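Local coordinates for protein arginyl-tRNA synthetase, putative (Plasmodium falciparum, PDB 5JLD) that probably joins L-arginine to tRNA(Arg) at the expense of ATP, supplying arginyl-tRNA for protein synthesis in the malaria parasite, at residues S154-D159 against S446-F451; G150-T155 against N264-K269; D159-V164 against I345-I350. All coordinates share one frame; numbering follows the deposited sequence.

Contact 1 (S154-D159 against S446-F451); sequences STIIGD and SAIKYF
Lys449 NZ, at the end of a fully extended side chain, is gripped by two backbone carbonyls, Leu266 O and Gly586 O, while it faces the carboxylate of Asp159 across the gap between the two helices. NZ of Lys449 lies 4.6 Å from Asp159 OD2, too far for a direct salt bridge. A water modelled between them touches both groups, but its two short legs make the details of that bridge doubtful. Below this polar end the contact is aliphatic. Ile156 aims at the helix 446-451, and its two branches divide the work. CG2, anti to the backbone N (chi1 of the CG1 branch -64°), rests 4.2 Å from Lys449 O and 4.3 Å from Lys449 CG, over the base of the lysine chain. The other branch carries CD1 to Ile448 CG2 at 4.1 Å, the two isoleucine side chains crossing at about a right angle. The backbones come nearest here, with Ile156 CA 6.4 Å from Lys449 CA. Ile448 also packs on Met468 of helix 465-469. Arg163 and Arg174 both form salt bridges with its carboxylate, so Asp159 probably stays ionised although buried, and its negative charge would in turn help to stabilise the buried ammonium group of Lys449.

Contact 2 (G150-T155 against N264-K269); sequences GHLRST and NILDIK
Leu152 and Leu266 meet methyl to methyl, with CD1 of Leu152 3.7 Å from CD1 of Leu266, and this pair forms one half of a tight join of methyl groups. The other half is made by Thr155, whose CG2 touches Ile268 CD1 at 3.7 Å and lies 4.1 Å from Leu266 CD1. One methyl of Leu266 therefore touches two side chains from successive turns of one helix. Thr155 can offer its methyl because its hydroxyl is turned back along the helix: with chi1 at -58°, OG1 stands beside the backbone N and gives a short hydrogen bond to His151 O, 2.5 Å away. OG1 comes from above the carbonyl plane, while Thr155 N reaches the same oxygen from the opposite face; OG1 is also hydrogen-bonded with Ser139 OG. Gly150 and His151 close the HVGH sequence, the counterpart here of the HIGH signature of class I synthetases, so the leucine and threonine belong to the first turns of helix 149-167. Across from them, helix 242-265 ends in a Schellman motif: Asp267, with positive phi, turns the chain so that Leu266 and Ile268, which flank it, both point inward. The far side is looser. Asn264, Asp267 and Lys269 are exposed there and make no contact with 150-155; Lys269 touches a neighbouring molecule in the crystal.

Contact 3 (D159-V164 against I345-I350); sequences DSICRV and IYVTDI
Ile161 reaches Ile345 and Val347 at once because its first torsion (chi1 -68°) sets CG1 beside the backbone N and leaves CG2 anti to it, spreading the two branches apart. The second torsion, close to trans at 168°, stretches the longer branch outward so that its CD1 comes to 4.1 Å from Val347 CG2. The shorter branch takes the other strand residue, with Ile161 CG2 4.1 Å from Ile345 CD1. The directions differ: the Ile161 and Val347 side chains lie alongside one another, pointing in opposite senses, whereas Ile345 lies obliquely to the helix side chain. A single residue thus bridges Ile345 and Val347, which face the same way, while Tyr346 between them turns to the other face and packs on helix 326-337. The nearest backbone pair, Ile161 CA and Ile345 CA, is 9.2 Å apart, a spacing filled by these aliphatic ends. Away from the strand, an intrahelical salt bridge spans one turn: Arg163 NE donates to Asp159 OD2 at 2.8 Å, meeting the oxygen on its syn side but with a bent N-H...O angle of 143°. Asp159 OD1 lies at the edge of the guanidinium group, in its plane, and also pairs with Arg174 of the strand 171-176, tying the helix to the strand that follows it. At the end of strand 343-349, Thr348 OG1 donates to Asp349 O at 2.9 Å and has a second partner in His377 of strand 374-380. Strand 343-349 is hydrogen-bonded to 133-137 on one side and 374-380 on the other, and the helix covering it leads from 133-137 to 171-176, a beta-alpha-beta crossover of the Rossmann fold that forms the catalytic domain of class I synthetases.

All three contacts are made by one helix, 149-167, and follow it in sequence: contact 2 near its start, contact 1 next, contact 3 further on. Contacts 1 and 2 lie 7 Å apart between centres, contacts 1 and 3 10 Å, and contacts 2 and 3 11 Å. Their partners come later in the chain, in the order 264-269, 345-350 and 446-451, so remote parts of the catalytic region converge on this helix. Contact 3 holds it against the parallel sheet, while contacts 1 and 2, which share Ser154 and Thr155, cover it with helix 436-453 and with the end of helix 242-265. Helix 149-167 is thus enclosed between sheet and helices.

Contact 1 (S154-D159 against S446-F451)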
loop_
_atom_site.group_PDB
_atom_site.type_symbol
_atom_site.label_atom_id
_atom_site.label_comp_id
_atom_site.label_asym_id
_atom_site.label_seq_id
_atom_site.Cartn_x
_atom_site.Cartn_y
_atom_site.Cartn_z
ATOM N N SER A 154 -7.948 4.843 -5.416
ATOM C CA SER A 154 -7.103 3.855 -6.075
ATOM C C SER A 154 -5.693 4.401 -6.273
ATOM O O SER A 154 -4.693 3.677 -6.148
ATOM C CB SER A 154 -7.704 3.446 -7.429
ATOM O OG SER A 154 -6.840 2.547 -8.094
ATOM N N THR A 155 -5.630 5.690 -6.581
ATOM C CA THR A 155 -4.377 6.374 -6.866
ATOM C C THR A 155 -3.517 6.408 -5.604
ATOM O O THR A 155 -2.332 6.035 -5.634
ATOM C CB THR A 155 -4.647 7.802 -7.401
ATOM O OG1 THR A 155 -5.450 7.715 -8.582
ATOM C CG2 THR A 155 -3.358 8.547 -7.735
ATOM N N ILE A 156 -4.144 6.798 -4.490
ATOM C CA ILE A 156 -3.491 6.909 -3.174
ATOM C C ILE A 156 -2.992 5.567 -2.615
ATOM O O ILE A 156 -1.802 5.411 -2.209
ATOM C CB ILE A 156 -4.465 7.561 -2.175
ATOM C CG1 ILE A 156 -4.764 8.993 -2.633
ATOM C CG2 ILE A 156 -3.894 7.543 -0.764
ATOM C CD1 ILE A 156 -5.909 9.676 -1.909
ATOM N N ILE A 157 -3.895 4.591 -2.606
ATOM C CA ILE A 157 -3.530 3.237 -2.180
ATOM C C ILE A 157 -2.389 2.660 -3.036
ATOM O O ILE A 157 -1.345 2.203 -2.514
ATOM C CB ILE A 157 -4.752 2.303 -2.253
ATOM C CG1 ILE A 157 -5.825 2.744 -1.236
ATOM C CG2 ILE A 157 -4.324 0.863 -2.065
ATOM C CD1 ILE A 157 -7.059 1.857 -1.230
ATOM N N GLY A 158 -2.580 2.706 -4.361
ATOM C CA GLY A 158 -1.592 2.145 -5.274
ATOM C C GLY A 158 -0.228 2.799 -5.106
ATOM O O GLY A 158 0.805 2.120 -5.061
ATOM N N ASP A 159 -0.216 4.123 -4.977
ATOM C CA ASP A 159 1.052 4.790 -4.820
ATOM C C ASP A 159 1.727 4.361 -3.510
ATOM O O ASP A 159 2.947 4.129 -3.492
ATOM C CB ASP A 159 0.908 6.309 -4.869
ATOM C CG ASP A 159 2.241 7.001 -4.684
ATOM O OD1 ASP A 159 3.078 6.920 -5.621
ATOM O OD2 ASP A 159 2.479 7.566 -3.581
ATOM N N SER A 446 -1.476 15.779 2.307
ATOM C CA SER A 446 -1.053 14.819 3.332
ATOM C C SER A 446 -2.232 14.322 4.169
ATOM O O SER A 446 -2.344 13.119 4.455
ATOM C CB SER A 446 0.004 15.447 4.238
ATOM O OG SER A 446 1.249 15.556 3.572
ATOM N N ALA A 447 -3.112 15.252 4.533
ATOM C CA ALA A 447 -4.288 14.958 5.341
ATOM C C ALA A 447 -5.235 14.010 4.625
ATOM O O ALA A 447 -5.681 13.018 5.198
ATOM C CB ALA A 447 -5.016 16.253 5.719
ATOM N N ILE A 448 -5.552 14.330 3.377
ATOM C CA ILE A 448 -6.375 13.468 2.529
ATOM C C ILE A 448 -5.795 12.060 2.450
ATOM O O ILE A 448 -6.518 11.048 2.644
ATOM C CB ILE A 448 -6.509 14.056 1.087
ATOM C CG1 ILE A 448 -7.411 15.295 1.085
ATOM C CG2 ILE A 448 -7.028 13.009 0.104
ATOM C CD1 ILE A 448 -7.656 15.884 -0.308
ATOM N N LYS A 449 -4.490 11.990 2.172
ATOM C CA LYS A 449 -3.851 10.680 2.005
ATOM C C LYS A 449 -3.933 9.856 3.278
ATOM O O LYS A 449 -4.311 8.676 3.222
ATOM C CB LYS A 449 -2.388 10.820 1.559
ATOM C CG LYS A 449 -2.228 11.362 0.130
ATOM C CD LYS A 449 -0.795 11.250 -0.342
ATOM C CE LYS A 449 -0.570 11.903 -1.712
ATOM N NZ LYS A 449 0.840 11.636 -2.154
ATOM N N TYR A 450 -3.582 10.465 4.417
ATOM C CA TYR A 450 -3.637 9.745 5.697
ATOM C C TYR A 450 -5.048 9.307 6.046
ATOM O O TYR A 450 -5.262 8.159 6.439
ATOM C CB TYR A 450 -3.097 10.584 6.868
ATOM C CG TYR A 450 -3.136 9.801 8.165
ATOM C CD1 TYR A 450 -2.160 8.845 8.446
ATOM C CD2 TYR A 450 -4.153 9.998 9.099
ATOM C CE1 TYR A 450 -2.184 8.114 9.613
ATOM C CE2 TYR A 450 -4.190 9.271 10.282
ATOM C CZ TYR A 450 -3.199 8.332 10.534
ATOM O OH TYR A 450 -3.220 7.597 11.695
ATOM N N PHE A 451 -6.008 10.218 5.894
ATOM C CA PHE A 451 -7.370 9.924 6.308
ATOM C C PHE A 451 -7.888 8.776 5.480
ATOM O O PHE A 451 -8.632 7.941 5.986
ATOM C CB PHE A 451 -8.293 11.132 6.170
ATOM C CG PHE A 451 -9.548 11.032 7.002
ATOM C CD1 PHE A 451 -9.508 11.234 8.381
ATOM C CD2 PHE A 451 -10.772 10.731 6.412
ATOM C CE1 PHE A 451 -10.672 11.151 9.157
ATOM C CE2 PHE A 451 -11.936 10.647 7.174
ATOM C CZ PHE A 451 -11.887 10.855 8.551
HETATM O O HOH W 1 0.963 9.121 -2.531
#

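Contact 2 (G150-T155 against N264-K269)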
loop_
_atom_site.group_PDB
_atom_site.type_symbol
_atom_site.label_atom_id
_atom_site.label_comp_id
_atom_site.label_asym_id
_atom_site.label_seq_id
_atom_site.Cartn_x
_atom_site.Cartn_y
_atom_site.Cartn_z
ATOM N N GLY A 150 -13.308 7.565 -6.360
ATOM C CA GLY A 150 -12.815 6.197 -6.441
ATOM C C GLY A 150 -11.447 6.115 -7.107
ATOM O O GLY A 150 -10.552 5.418 -6.626
ATOM N N HIS A 151 -11.285 6.834 -8.221
ATOM C CA HIS A 151 -9.992 6.928 -8.896
ATOM C C HIS A 151 -8.941 7.492 -7.946
ATOM O O HIS A 151 -7.794 7.050 -7.940
ATOM C CB HIS A 151 -10.080 7.817 -10.147
ATOM C CG HIS A 151 -10.930 7.251 -11.240
ATOM N ND1 HIS A 151 -11.801 8.025 -11.977
ATOM C CD2 HIS A 151 -11.026 5.995 -11.736
ATOM C CE1 HIS A 151 -12.404 7.268 -12.878
ATOM N NE2 HIS A 151 -11.958 6.034 -12.750
ATOM N N LEU A 152 -9.344 8.487 -7.163
ATOM C CA LEU A 152 -8.448 9.113 -6.195
ATOM C C LEU A 152 -7.965 8.092 -5.174
ATOM O O LEU A 152 -6.764 7.953 -4.931
ATOM C CB LEU A 152 -9.146 10.267 -5.481
ATOM C CG LEU A 152 -8.323 10.970 -4.401
ATOM C CD1 LEU A 152 -7.093 11.635 -4.996
ATOM C CD2 LEU A 152 -9.166 11.970 -3.653
ATOM N N ARG A 153 -8.913 7.381 -4.578
ATOM C CA ARG A 153 -8.587 6.343 -3.607
ATOM C C ARG A 153 -7.640 5.299 -4.200
ATOM O O ARG A 153 -6.646 4.926 -3.576
ATOM C CB ARG A 153 -9.856 5.664 -3.106
ATOM C CG ARG A 153 -9.582 4.642 -2.004
ATOM C CD ARG A 153 -10.835 4.356 -1.176
ATOM N NE ARG A 153 -10.491 3.863 0.151
ATOM C CZ ARG A 153 -11.368 3.371 1.018
ATOM N NH1 ARG A 153 -12.650 3.292 0.687
ATOM N NH2 ARG A 153 -10.955 2.952 2.216
ATOM N N SER A 154 -7.948 4.843 -5.416
ATOM C CA SER A 154 -7.103 3.855 -6.075
ATOM C C SER A 154 -5.693 4.401 -6.273
ATOM O O SER A 154 -4.693 3.677 -6.148
ATOM C CB SER A 154 -7.704 3.446 -7.429
ATOM O OG SER A 154 -6.840 2.547 -8.094
ATOM N N THR A 155 -5.630 5.690 -6.581
ATOM C CA THR A 155 -4.377 6.374 -6.866
ATOM C C THR A 155 -3.517 6.408 -5.604
ATOM O O THR A 155 -2.332 6.035 -5.634
ATOM C CB THR A 155 -4.647 7.802 -7.401
ATOM O OG1 THR A 155 -5.450 7.715 -8.582
ATOM C CG2 THR A 155 -3.358 8.547 -7.735
ATOM N N ASN A 264 0.366 15.261 -10.427
ATOM C CA ASN A 264 1.535 15.879 -9.826
ATOM C C ASN A 264 1.190 16.828 -8.665
ATOM O O ASN A 264 2.075 17.138 -7.879
ATOM C CB ASN A 264 2.416 16.562 -10.882
ATOM C CG ASN A 264 1.830 17.805 -11.417
ATOM O OD1 ASN A 264 1.555 18.747 -10.678
ATOM N ND2 ASN A 264 1.676 17.854 -12.735
ATOM N N ILE A 265 -0.072 17.260 -8.532
ATOM C CA ILE A 265 -0.505 17.859 -7.258
ATOM C C ILE A 265 -0.359 16.834 -6.111
ATOM O O ILE A 265 0.008 17.178 -4.979
ATOM C CB ILE A 265 -1.970 18.370 -7.305
ATOM C CG1 ILE A 265 -2.088 19.611 -8.183
ATOM C CG2 ILE A 265 -2.473 18.725 -5.918
ATOM C CD1 ILE A 265 -3.437 20.312 -8.081
ATOM N N LEU A 266 -0.641 15.572 -6.423
ATOM C CA LEU A 266 -0.473 14.478 -5.475
ATOM C C LEU A 266 0.974 13.963 -5.343
ATOM O O LEU A 266 1.272 13.148 -4.465
ATOM C CB LEU A 266 -1.391 13.318 -5.878
ATOM C CG LEU A 266 -2.894 13.569 -5.751
ATOM C CD1 LEU A 266 -3.689 12.391 -6.320
ATOM C CD2 LEU A 266 -3.272 13.838 -4.285
ATOM N N ASP A 267 1.858 14.457 -6.205
ATOM C CA ASP A 267 3.237 13.974 -6.293
ATOM C C ASP A 267 3.276 12.462 -6.513
ATOM O O ASP A 267 4.027 11.742 -5.852
ATOM C CB ASP A 267 4.029 14.357 -5.037
ATOM C CG ASP A 267 4.432 15.817 -5.030
ATOM O OD1 ASP A 267 5.457 16.152 -5.660
ATOM O OD2 ASP A 267 3.728 16.634 -4.403
ATOM N N ILE A 268 2.455 11.985 -7.443
ATOM C CA ILE A 268 2.380 10.558 -7.761
ATOM C C ILE A 268 2.657 10.304 -9.235
ATOM O O ILE A 268 1.932 10.782 -10.102
ATOM C CB ILE A 268 0.998 9.967 -7.408
ATOM C CG1 ILE A 268 0.756 10.048 -5.895
ATOM C CG2 ILE A 268 0.881 8.518 -7.920
ATOM C CD1 ILE A 268 -0.591 9.556 -5.455
ATOM N N LYS A 269 3.695 9.537 -9.525
ATOM C CA LYS A 269 4.009 9.250 -10.910
ATOM C C LYS A 269 3.641 7.818 -11.290
ATOM O O LYS A 269 3.839 6.869 -10.527
ATOM C CB LYS A 269 5.491 9.520 -11.176
ATOM C CG LYS A 269 5.885 10.955 -10.868
ATOM C CD LYS A 269 7.212 11.319 -11.495
ATOM C CE LYS A 269 7.511 12.798 -11.312
ATOM N NZ LYS A 269 6.676 13.655 -12.206
#

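Contact 3 (D159-V164 against I345-I350)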
loop_
_atom_site.group_PDB
_atom_site.type_symbol
_atom_site.label_atom_id
_atom_site.label_comp_id
_atom_site.label_asym_id
_atom_site.label_seq_id
_atom_site.Cartn_x
_atom_site.Cartn_y
_atom_site.Cartn_z
ATOM N N ASP A 159 -0.216 4.123 -4.977
ATOM C CA ASP A 159 1.052 4.790 -4.820
ATOM C C ASP A 159 1.727 4.361 -3.510
ATOM O O ASP A 159 2.947 4.129 -3.492
ATOM C CB ASP A 159 0.908 6.309 -4.869
ATOM C CG ASP A 159 2.241 7.001 -4.684
ATOM O OD1 ASP A 159 3.078 6.920 -5.621
ATOM O OD2 ASP A 159 2.479 7.566 -3.581
ATOM N N SER A 160 0.954 4.250 -2.426
ATOM C CA SER A 160 1.559 3.760 -1.170
ATOM C C SER A 160 2.196 2.376 -1.333
ATOM O O SER A 160 3.350 2.157 -0.932
ATOM C CB SER A 160 0.524 3.724 -0.028
ATOM O OG SER A 160 1.215 3.632 1.206
ATOM N N ILE A 161 1.465 1.455 -1.953
ATOM C CA ILE A 161 2.019 0.119 -2.210
ATOM C C ILE A 161 3.333 0.161 -3.021
ATOM O O ILE A 161 4.340 -0.527 -2.685
ATOM C CB ILE A 161 0.963 -0.750 -2.928
ATOM C CG1 ILE A 161 -0.187 -1.027 -1.943
ATOM C CG2 ILE A 161 1.588 -2.059 -3.482
ATOM C CD1 ILE A 161 -1.462 -1.623 -2.550
ATOM N N CYS A 162 3.342 0.995 -4.066
ATOM C CA CYS A 162 4.558 1.142 -4.863
ATOM C C CYS A 162 5.715 1.648 -4.009
ATOM O O CYS A 162 6.829 1.158 -4.117
ATOM C CB CYS A 162 4.339 2.095 -6.037
ATOM S SG CYS A 162 3.200 1.400 -7.285
ATOM N N ARG A 163 5.442 2.666 -3.203
ATOM C CA ARG A 163 6.469 3.259 -2.381
ATOM C C ARG A 163 7.002 2.192 -1.405
ATOM O O ARG A 163 8.190 2.179 -1.090
ATOM C CB ARG A 163 5.930 4.473 -1.618
ATOM C CG ARG A 163 5.588 5.690 -2.455
ATOM C CD ARG A 163 5.495 6.959 -1.577
ATOM N NE ARG A 163 4.961 8.110 -2.303
ATOM C CZ ARG A 163 5.213 9.386 -2.006
ATOM N NH1 ARG A 163 5.991 9.696 -0.979
ATOM N NH2 ARG A 163 4.670 10.365 -2.738
ATOM N N VAL A 164 6.127 1.289 -0.962
ATOM C CA VAL A 164 6.551 0.207 -0.078
ATOM C C VAL A 164 7.550 -0.677 -0.803
ATOM O O VAL A 164 8.636 -0.924 -0.290
ATOM C CB VAL A 164 5.365 -0.643 0.429
ATOM C CG1 VAL A 164 5.852 -1.966 0.990
ATOM C CG2 VAL A 164 4.574 0.120 1.492
ATOM N N ILE A 345 -0.358 -6.754 -8.901
ATOM C CA ILE A 345 -1.316 -6.284 -7.947
ATOM C C ILE A 345 -2.293 -5.358 -8.636
ATOM O O ILE A 345 -1.888 -4.384 -9.228
ATOM C CB ILE A 345 -0.595 -5.557 -6.782
ATOM C CG1 ILE A 345 0.259 -6.552 -5.986
ATOM C CG2 ILE A 345 -1.589 -4.835 -5.914
ATOM C CD1 ILE A 345 1.343 -5.867 -5.103
ATOM N N TYR A 346 -3.574 -5.691 -8.571
ATOM C CA TYR A 346 -4.637 -4.873 -9.121
ATOM C C TYR A 346 -5.371 -4.112 -8.017
ATOM O O TYR A 346 -6.071 -4.713 -7.216
ATOM C CB TYR A 346 -5.625 -5.748 -9.882
ATOM C CG TYR A 346 -5.054 -6.343 -11.146
ATOM C CD1 TYR A 346 -4.305 -7.513 -11.100
ATOM C CD2 TYR A 346 -5.269 -5.737 -12.391
ATOM C CE1 TYR A 346 -3.779 -8.069 -12.254
ATOM C CE2 TYR A 346 -4.737 -6.290 -13.569
ATOM C CZ TYR A 346 -3.995 -7.457 -13.478
ATOM O OH TYR A 346 -3.463 -8.033 -14.589
ATOM N N VAL A 347 -5.217 -2.795 -7.987
ATOM C CA VAL A 347 -5.908 -1.963 -7.007
ATOM C C VAL A 347 -7.231 -1.473 -7.601
ATOM O O VAL A 347 -7.204 -0.643 -8.499
ATOM C CB VAL A 347 -5.033 -0.742 -6.593
ATOM C CG1 VAL A 347 -5.811 0.200 -5.693
ATOM C CG2 VAL A 347 -3.745 -1.197 -5.952
ATOM N N THR A 348 -8.376 -1.999 -7.148
ATOM C CA THR A 348 -9.671 -1.566 -7.703
ATOM C C THR A 348 -10.845 -1.607 -6.716
ATOM O O THR A 348 -10.702 -2.120 -5.617
ATOM C CB THR A 348 -10.134 -2.433 -8.930
ATOM O OG1 THR A 348 -10.742 -3.647 -8.465
ATOM C CG2 THR A 348 -8.990 -2.764 -9.886
ATOM N N ASP A 349 -12.008 -1.089 -7.142
ATOM C CA ASP A 349 -13.268 -1.274 -6.412
ATOM C C ASP A 349 -13.416 -2.726 -6.028
ATOM O O ASP A 349 -13.091 -3.625 -6.818
ATOM C CB ASP A 349 -14.507 -0.885 -7.234
ATOM C CG ASP A 349 -14.263 0.274 -8.154
ATOM O OD1 ASP A 349 -14.155 1.417 -7.659
ATOM O OD2 ASP A 349 -14.173 0.034 -9.376
ATOM N N ILE A 350 -13.950 -2.945 -4.830
ATOM C CA ILE A 350 -14.059 -4.280 -4.260
ATOM C C ILE A 350 -14.978 -5.160 -5.118
ATOM O O ILE A 350 -14.774 -6.374 -5.233
ATOM C CB ILE A 350 -14.559 -4.199 -2.777
ATOM C CG1 ILE A 350 -14.406 -5.548 -2.070
ATOM C CG2 ILE A 350 -15.981 -3.680 -2.700
ATOM C CD1 ILE A 350 -13.005 -6.138 -2.175
#